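Local coordinates for coatomer subunit delta (Saccharomyces cerevisiae, PDB 5FJZ), which forms part of the coatomer coat that drives retrograde Golgi-to-ER vesicle transport, its mu-homology domain here binding the WxWxV tryptophan motif of Dsl1, at the interface of chains A and B. Residues are numbered along the deposited sequence; one frame, centred on the assembly and turned at random. Chains: chain A/B, Coatomer subunit delta.

Contact 1: the interface of chains A and B. Residues chain A 49, 99-100; chain B 163, 165-167, 190.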
loop_
_atom_site.group_PDB
_atom_site.type_symbol
_atom_site.label_atom_id
_atom_site.label_comp_id
_atom_site.label_asym_id
_atom_site.label_seq_id
_atom_site.Cartn_x
_atom_site.Cartn_y
_atom_site.Cartn_z
ATOM N N HIS A 49 -19.339 7.739 29.493
ATOM C CA HIS A 49 -19.901 6.423 29.684
ATOM C C HIS A 49 -21.458 6.414 29.810
ATOM O O HIS A 49 -22.115 5.471 29.456
ATOM C CB HIS A 49 -19.234 5.754 30.916
ATOM C CG HIS A 49 -18.314 6.641 31.748
ATOM N ND1 HIS A 49 -17.155 7.241 31.264
ATOM C CD2 HIS A 49 -18.349 6.926 33.071
ATOM C CE1 HIS A 49 -16.548 7.881 32.248
ATOM N NE2 HIS A 49 -17.253 7.706 33.356
ATOM N N ALA A 99 -16.583 3.869 24.829
ATOM C CA ALA A 99 -16.743 5.208 25.279
ATOM C C ALA A 99 -15.455 5.829 25.754
ATOM O O ALA A 99 -15.478 6.695 26.610
ATOM C CB ALA A 99 -17.829 5.234 26.382
ATOM N N ASN A 100 -14.337 5.476 25.109
ATOM C CA ASN A 100 -13.077 6.197 25.285
ATOM C C ASN A 100 -12.637 6.999 24.037
ATOM O O ASN A 100 -11.443 7.022 23.679
ATOM C CB ASN A 100 -11.995 5.233 25.733
ATOM C CG ASN A 100 -12.238 4.673 27.139
ATOM O OD1 ASN A 100 -12.132 5.362 28.119
ATOM N ND2 ASN A 100 -12.551 3.413 27.216
ATOM N N PRO B 163 -12.484 -1.010 25.169
ATOM C CA PRO B 163 -13.191 -1.621 26.329
ATOM C C PRO B 163 -14.597 -1.048 26.501
ATOM O O PRO B 163 -14.824 0.102 26.142
ATOM C CB PRO B 163 -12.279 -1.286 27.514
ATOM C CG PRO B 163 -11.400 -0.169 27.076
ATOM C CD PRO B 163 -11.306 -0.241 25.578
ATOM N N GLU B 165 -15.934 -0.623 29.475
ATOM C CA GLU B 165 -15.793 0.317 30.584
ATOM C C GLU B 165 -14.735 1.360 30.258
ATOM O O GLU B 165 -13.738 1.064 29.632
ATOM C CB GLU B 165 -15.350 -0.481 31.823
ATOM C CG GLU B 165 -15.264 0.268 33.138
ATOM C CD GLU B 165 -16.622 0.632 33.721
ATOM O OE1 GLU B 165 -17.659 0.105 33.251
ATOM O OE2 GLU B 165 -16.642 1.493 34.623
ATOM N N PRO B 166 -14.909 2.586 30.721
ATOM C CA PRO B 166 -13.876 3.594 30.526
ATOM C C PRO B 166 -12.503 3.217 31.086
ATOM O O PRO B 166 -12.423 2.626 32.178
ATOM C CB PRO B 166 -14.383 4.802 31.327
ATOM C CG PRO B 166 -15.811 4.508 31.706
ATOM C CD PRO B 166 -16.153 3.120 31.304
ATOM N N VAL B 167 -11.435 3.684 30.433
ATOM C CA VAL B 167 -10.123 3.606 31.072
ATOM C C VAL B 167 -10.023 4.538 32.246
ATOM O O VAL B 167 -10.571 5.654 32.274
ATOM C CB VAL B 167 -8.860 3.612 30.160
ATOM C CG1 VAL B 167 -9.142 3.974 28.744
ATOM C CG2 VAL B 167 -7.767 4.493 30.755
ATOM N N THR B 190 -7.356 2.352 21.975
ATOM C CA THR B 190 -7.652 3.399 22.912
ATOM C C THR B 190 -6.394 4.185 23.171
ATOM O O THR B 190 -5.362 3.629 23.511
ATOM C CB THR B 190 -8.241 2.743 24.169
ATOM O OG1 THR B 190 -9.425 2.012 23.842
ATOM C CG2 THR B 190 -8.547 3.822 25.227
#

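Contact 2: the interface of chains A and B. Residues chain A 20, 45, 101-103; chain B 182-183, 185.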
loop_
_atom_site.group_PDB
_atom_site.type_symbol
_atom_site.label_atom_id
_atom_site.label_comp_id
_atom_site.label_asym_id
_atom_site.label_seq_id
_atom_site.Cartn_x
_atom_site.Cartn_y
_atom_site.Cartn_z
ATOM N N LYS A 20 -18.498 11.644 6.891
ATOM C CA LYS A 20 -17.331 12.002 6.050
ATOM C C LYS A 20 -17.497 11.449 4.683
ATOM O O LYS A 20 -17.748 10.241 4.538
ATOM C CB LYS A 20 -16.071 11.437 6.705
ATOM C CG LYS A 20 -15.670 12.108 8.006
ATOM C CD LYS A 20 -14.444 11.400 8.643
ATOM C CE LYS A 20 -13.697 12.352 9.544
ATOM N NZ LYS A 20 -12.804 11.628 10.508
ATOM N N ARG A 45 -18.047 8.958 17.940
ATOM C CA ARG A 45 -17.132 9.116 19.049
ATOM C C ARG A 45 -17.988 9.345 20.299
ATOM O O ARG A 45 -18.858 10.250 20.356
ATOM C CB ARG A 45 -16.187 10.235 18.848
ATOM C CG ARG A 45 -15.039 10.030 17.866
ATOM C CD ARG A 45 -14.312 11.331 17.556
ATOM N NE ARG A 45 -13.807 12.016 18.749
ATOM C CZ ARG A 45 -13.267 13.252 18.774
ATOM N NH1 ARG A 45 -13.168 13.936 17.668
ATOM N NH2 ARG A 45 -12.831 13.794 19.899
ATOM N N ASP A 101 -13.594 7.770 23.512
ATOM C CA ASP A 101 -13.425 8.695 22.441
ATOM C C ASP A 101 -12.751 8.098 21.199
ATOM O O ASP A 101 -12.073 8.781 20.499
ATOM C CB ASP A 101 -12.672 9.921 22.891
ATOM C CG ASP A 101 -13.193 11.207 22.237
ATOM O OD1 ASP A 101 -14.187 11.176 21.528
ATOM O OD2 ASP A 101 -12.561 12.263 22.428
ATOM N N GLN A 102 -12.972 6.834 20.947
ATOM C CA GLN A 102 -12.480 6.164 19.719
ATOM C C GLN A 102 -13.416 6.395 18.586
ATOM O O GLN A 102 -14.671 6.415 18.764
ATOM C CB GLN A 102 -12.352 4.653 19.873
ATOM C CG GLN A 102 -11.603 4.225 21.122
ATOM C CD GLN A 102 -12.505 3.826 22.288
ATOM O OE1 GLN A 102 -13.592 4.394 22.510
ATOM N NE2 GLN A 102 -12.035 2.879 23.073
ATOM N N SER A 103 -12.847 6.544 17.401
ATOM C CA SER A 103 -13.684 6.818 16.206
ATOM C C SER A 103 -14.230 5.476 15.750
ATOM O O SER A 103 -13.478 4.578 15.297
ATOM C CB SER A 103 -12.918 7.495 15.048
ATOM O OG SER A 103 -12.474 8.809 15.394
ATOM N N VAL B 182 -7.544 10.534 24.441
ATOM C CA VAL B 182 -7.754 11.372 23.284
ATOM C C VAL B 182 -8.175 10.496 22.135
ATOM O O VAL B 182 -7.975 9.262 22.038
ATOM C CB VAL B 182 -6.491 12.196 22.865
ATOM C CG1 VAL B 182 -6.124 13.253 23.915
ATOM C CG2 VAL B 182 -5.316 11.272 22.603
ATOM N N ASN B 183 -8.799 11.162 21.188
ATOM C CA ASN B 183 -9.130 10.549 19.912
ATOM C C ASN B 183 -7.868 10.651 19.047
ATOM O O ASN B 183 -7.306 11.706 18.891
ATOM C CB ASN B 183 -10.295 11.291 19.296
ATOM C CG ASN B 183 -10.638 10.811 17.891
ATOM O OD1 ASN B 183 -10.262 11.464 16.879
ATOM N ND2 ASN B 183 -11.259 9.680 17.795
ATOM N N ASP B 185 -6.956 8.729 15.459
ATOM C CA ASP B 185 -7.340 7.602 14.609
ATOM C C ASP B 185 -6.275 7.053 13.667
ATOM O O ASP B 185 -6.534 6.080 12.990
ATOM C CB ASP B 185 -8.744 7.795 14.006
ATOM C CG ASP B 185 -8.849 9.025 13.249
ATOM O OD1 ASP B 185 -7.765 9.418 12.773
ATOM O OD2 ASP B 185 -9.961 9.578 13.160
HETATM O O HOH W 1 -11.290 11.582 14.333
#

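Contact 3: the interface of chains A and B. Residues chain A 167, 181, 183, 189-190; chain B 100-102.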
loop_
_atom_site.group_PDB
_atom_site.type_symbol
_atom_site.label_atom_id
_atom_site.label_comp_id
_atom_site.label_asym_id
_atom_site.label_seq_id
_atom_site.Cartn_x
_atom_site.Cartn_y
_atom_site.Cartn_z
ATOM N N VAL A 167 6.356 30.025 -12.318
ATOM C CA VAL A 167 5.007 30.135 -12.894
ATOM C C VAL A 167 4.530 31.578 -12.860
ATOM O O VAL A 167 4.667 32.224 -11.862
ATOM C CB VAL A 167 4.016 29.401 -11.941
ATOM C CG1 VAL A 167 2.589 29.670 -12.360
ATOM C CG2 VAL A 167 4.301 27.935 -11.871
ATOM N N VAL A 181 1.394 30.199 -6.105
ATOM C CA VAL A 181 2.025 28.921 -5.933
ATOM C C VAL A 181 2.161 28.652 -4.448
ATOM O O VAL A 181 2.439 29.580 -3.642
ATOM C CB VAL A 181 3.224 28.640 -6.856
ATOM C CG1 VAL A 181 3.491 29.717 -7.875
ATOM C CG2 VAL A 181 4.421 28.067 -6.151
ATOM N N ASN A 183 3.401 25.298 -1.517
ATOM C CA ASN A 183 3.972 24.029 -1.344
ATOM C C ASN A 183 2.806 23.090 -0.918
ATOM O O ASN A 183 2.120 23.371 0.008
ATOM C CB ASN A 183 5.042 24.056 -0.279
ATOM C CG ASN A 183 5.573 22.666 0.024
ATOM O OD1 ASN A 183 5.366 22.157 1.136
ATOM N ND2 ASN A 183 6.409 22.133 -0.863
ATOM N N GLY A 189 4.437 17.702 -8.110
ATOM C CA GLY A 189 4.591 18.726 -9.184
ATOM C C GLY A 189 4.461 20.090 -8.574
ATOM O O GLY A 189 4.847 20.319 -7.433
ATOM N N THR A 190 3.932 21.013 -9.362
ATOM C CA THR A 190 3.809 22.403 -8.977
ATOM C C THR A 190 2.346 22.739 -8.636
ATOM O O THR A 190 1.453 22.429 -9.385
ATOM C CB THR A 190 4.314 23.255 -10.146
ATOM O OG1 THR A 190 5.651 22.831 -10.487
ATOM C CG2 THR A 190 4.256 24.739 -9.795
ATOM N N ASN B 100 9.620 26.769 -7.641
ATOM C CA ASN B 100 8.256 27.049 -7.306
ATOM C C ASN B 100 7.751 26.382 -6.013
ATOM O O ASN B 100 6.664 25.803 -5.955
ATOM C CB ASN B 100 7.335 26.673 -8.504
ATOM C CG ASN B 100 7.480 27.653 -9.694
ATOM O OD1 ASN B 100 7.101 28.826 -9.613
ATOM N ND2 ASN B 100 8.087 27.203 -10.714
ATOM N N ASP B 101 8.574 26.483 -4.976
ATOM C CA ASP B 101 8.311 25.952 -3.679
ATOM C C ASP B 101 7.952 24.475 -3.606
ATOM O O ASP B 101 7.195 24.095 -2.734
ATOM C CB ASP B 101 7.255 26.810 -2.964
ATOM C CG ASP B 101 7.562 27.016 -1.482
ATOM O OD1 ASP B 101 8.653 26.571 -1.014
ATOM O OD2 ASP B 101 6.722 27.615 -0.744
ATOM N N GLN B 102 8.500 23.662 -4.478
ATOM C CA GLN B 102 8.317 22.222 -4.426
ATOM C C GLN B 102 9.296 21.610 -3.467
ATOM O O GLN B 102 10.473 22.024 -3.418
ATOM C CB GLN B 102 8.509 21.575 -5.811
ATOM C CG GLN B 102 7.703 22.264 -6.949
ATOM C CD GLN B 102 8.489 23.256 -7.780
ATOM O OE1 GLN B 102 9.440 23.902 -7.295
ATOM N NE2 GLN B 102 8.167 23.339 -9.055
HETATM O O HOH W 2 3.618 27.688 0.171
#

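Contact 1: the interface of chains A and B
The A:Asn100 loop faces an extended B:Pro166-B:Val167 backbone, whose B:Val167 N-H is turned to the A:Asn100 side chain. Both belong to mu-homology domains of the adaptor medium-subunit family, in a two-fold contact of the deposited assembly that may or may not form in the coat. The B:Val167 N to A:Asn100 OD1 hydrogen bond is 2.9 Å long and fairly straight (158° at the hydrogen). It reaches the amide oxygen from the flank, with a C=O...N angle of 110° and the donor tilted from the carbonyl plane. A:Asn100 keeps CG beside its own backbone N and anti to the carbonyl carbon (chi1 -67°), which carries the amide over to chain B. There its CB meets the B:Thr190 methyl CG2 at 3.8 Å. The amide nitrogen ND2 of A:Asn100 also lies 3.6 Å from B:Pro166 CA. A second touch comes from B:Pro166, whose ring carbon CG rides over one face of the A:His49 imidazole, displaced toward its rim. The two side chains cross at about a right angle, a CH-pi contact between pyrrolidine and imidazole. Its exact closeness is doubtful, as the modelled approach is too tight and A:His49 has an eclipsed first torsion.

Contact 2: the interface of chains A and B
The guanidinium of A:Arg45 and the amide of B:Asn183 lie stacked, their planes 10° apart, with B:Asn183 CB 3.6 Å from A:Arg45 CZ over one guanidinium face. At the edge of the guanidinium, nearly in its plane, sits the carboxylate of A:Asp101. In the deposited assembly this patch joins two mu-homology domains of the adaptor medium-subunit family, strand 33-46 of chain A supplying the arginine. The grip on the carboxylate is side-on: A:Arg45 NE bonds A:Asp101 OD1 at 2.9 Å, from well above the carboxylate plane, and NH2 bonds OD2 at 3.0 Å, on its syn side. This grip probably fixes the rotation of the guanidinium, keeping its face turned to the B:Asn183 amide. B:Asn183 has CG anti to the backbone N (chi1 175°), which leads its amide across to chain A. Its ND2 gives two hydrogen bonds lying close to the amide plane, to the A:Asp101 carbonyl O at 3.0 Å (162° at the hydrogen) and to the A:Ser103 hydroxyl OG at 2.8 Å. The amide OD1 of B:Asn183 takes up a water at 2.7 Å that also meets B:Asp185 OD2 and A:Ser103 OG. A:Lys20 NZ stands 4.4 Å from B:Asp185 OD2, where the opposite charges would probably attract.

Contact 3: the interface of chains A and B
Side-chain amides of B:Asn100, A:Asn183 and B:Gln102 carry the hydrogen bonds across. B:Asn100 OD1 accepts the backbone N of A:Val167 at 3.1 Å, and A:Val167 CG2 lies 3.9 Å from B:Asn100 CG, the amide carbon. A:Asn183 gives ND2 to the carbonyl O of B:Asp101 at 2.8 Å, the oxygen lying near its amide plane. B:Gln102 reaches the A:Thr190 hydroxyl, NE2 to OG1 at 2.9 Å, along a rather bent path (147° at the hydrogen). Apolar packing adds B:Asn100 CB, 3.9 Å from A:Thr190 CG2. One shell out, B:Gln102 OE1 accepts the backbone N of B:Asn100 at 2.9 Å; the B:Gln102 amide is thus held at oxygen and nitrogen, though this N-H comes from well above its carbonyl plane. The bend at B:Gln102 chi2 (98°) turns the group back to it. An alanine in place of B:Gln102 would probably leave the A:Thr190 hydroxyl without this donor and let the B:Asn100 backbone shift. A water joins A:Asn183 N to B:Asp101 OD2, 3.2 Å from that carboxylate oxygen. For the mu-homology domain, the site fastens a loop of one copy to loops and the strands 180-182 and 190-194 of another in this assembly, whose cellular role the structure alone does not show.

Contacts 1 and 2 adjoin, the centres of their C-alpha atoms about 12 Å apart, and draw on one continuous loop of chain A, residues 99-103. Contact 3 lies about 45 Å from contact 1 and 34 Å from contact 2, at the opposite end of the pair. It reuses positions 100-102, 167, 183 and 190 with the chains exchanged, as the two-fold axis requires. Each copy thus offers the same loop and receives its partner's loop on the same surface, closing the pair at both ends. Such reciprocity would probably favour this pairing within the four-copy deposited assembly, though the structure alone does not show that the pair forms in the coatomer.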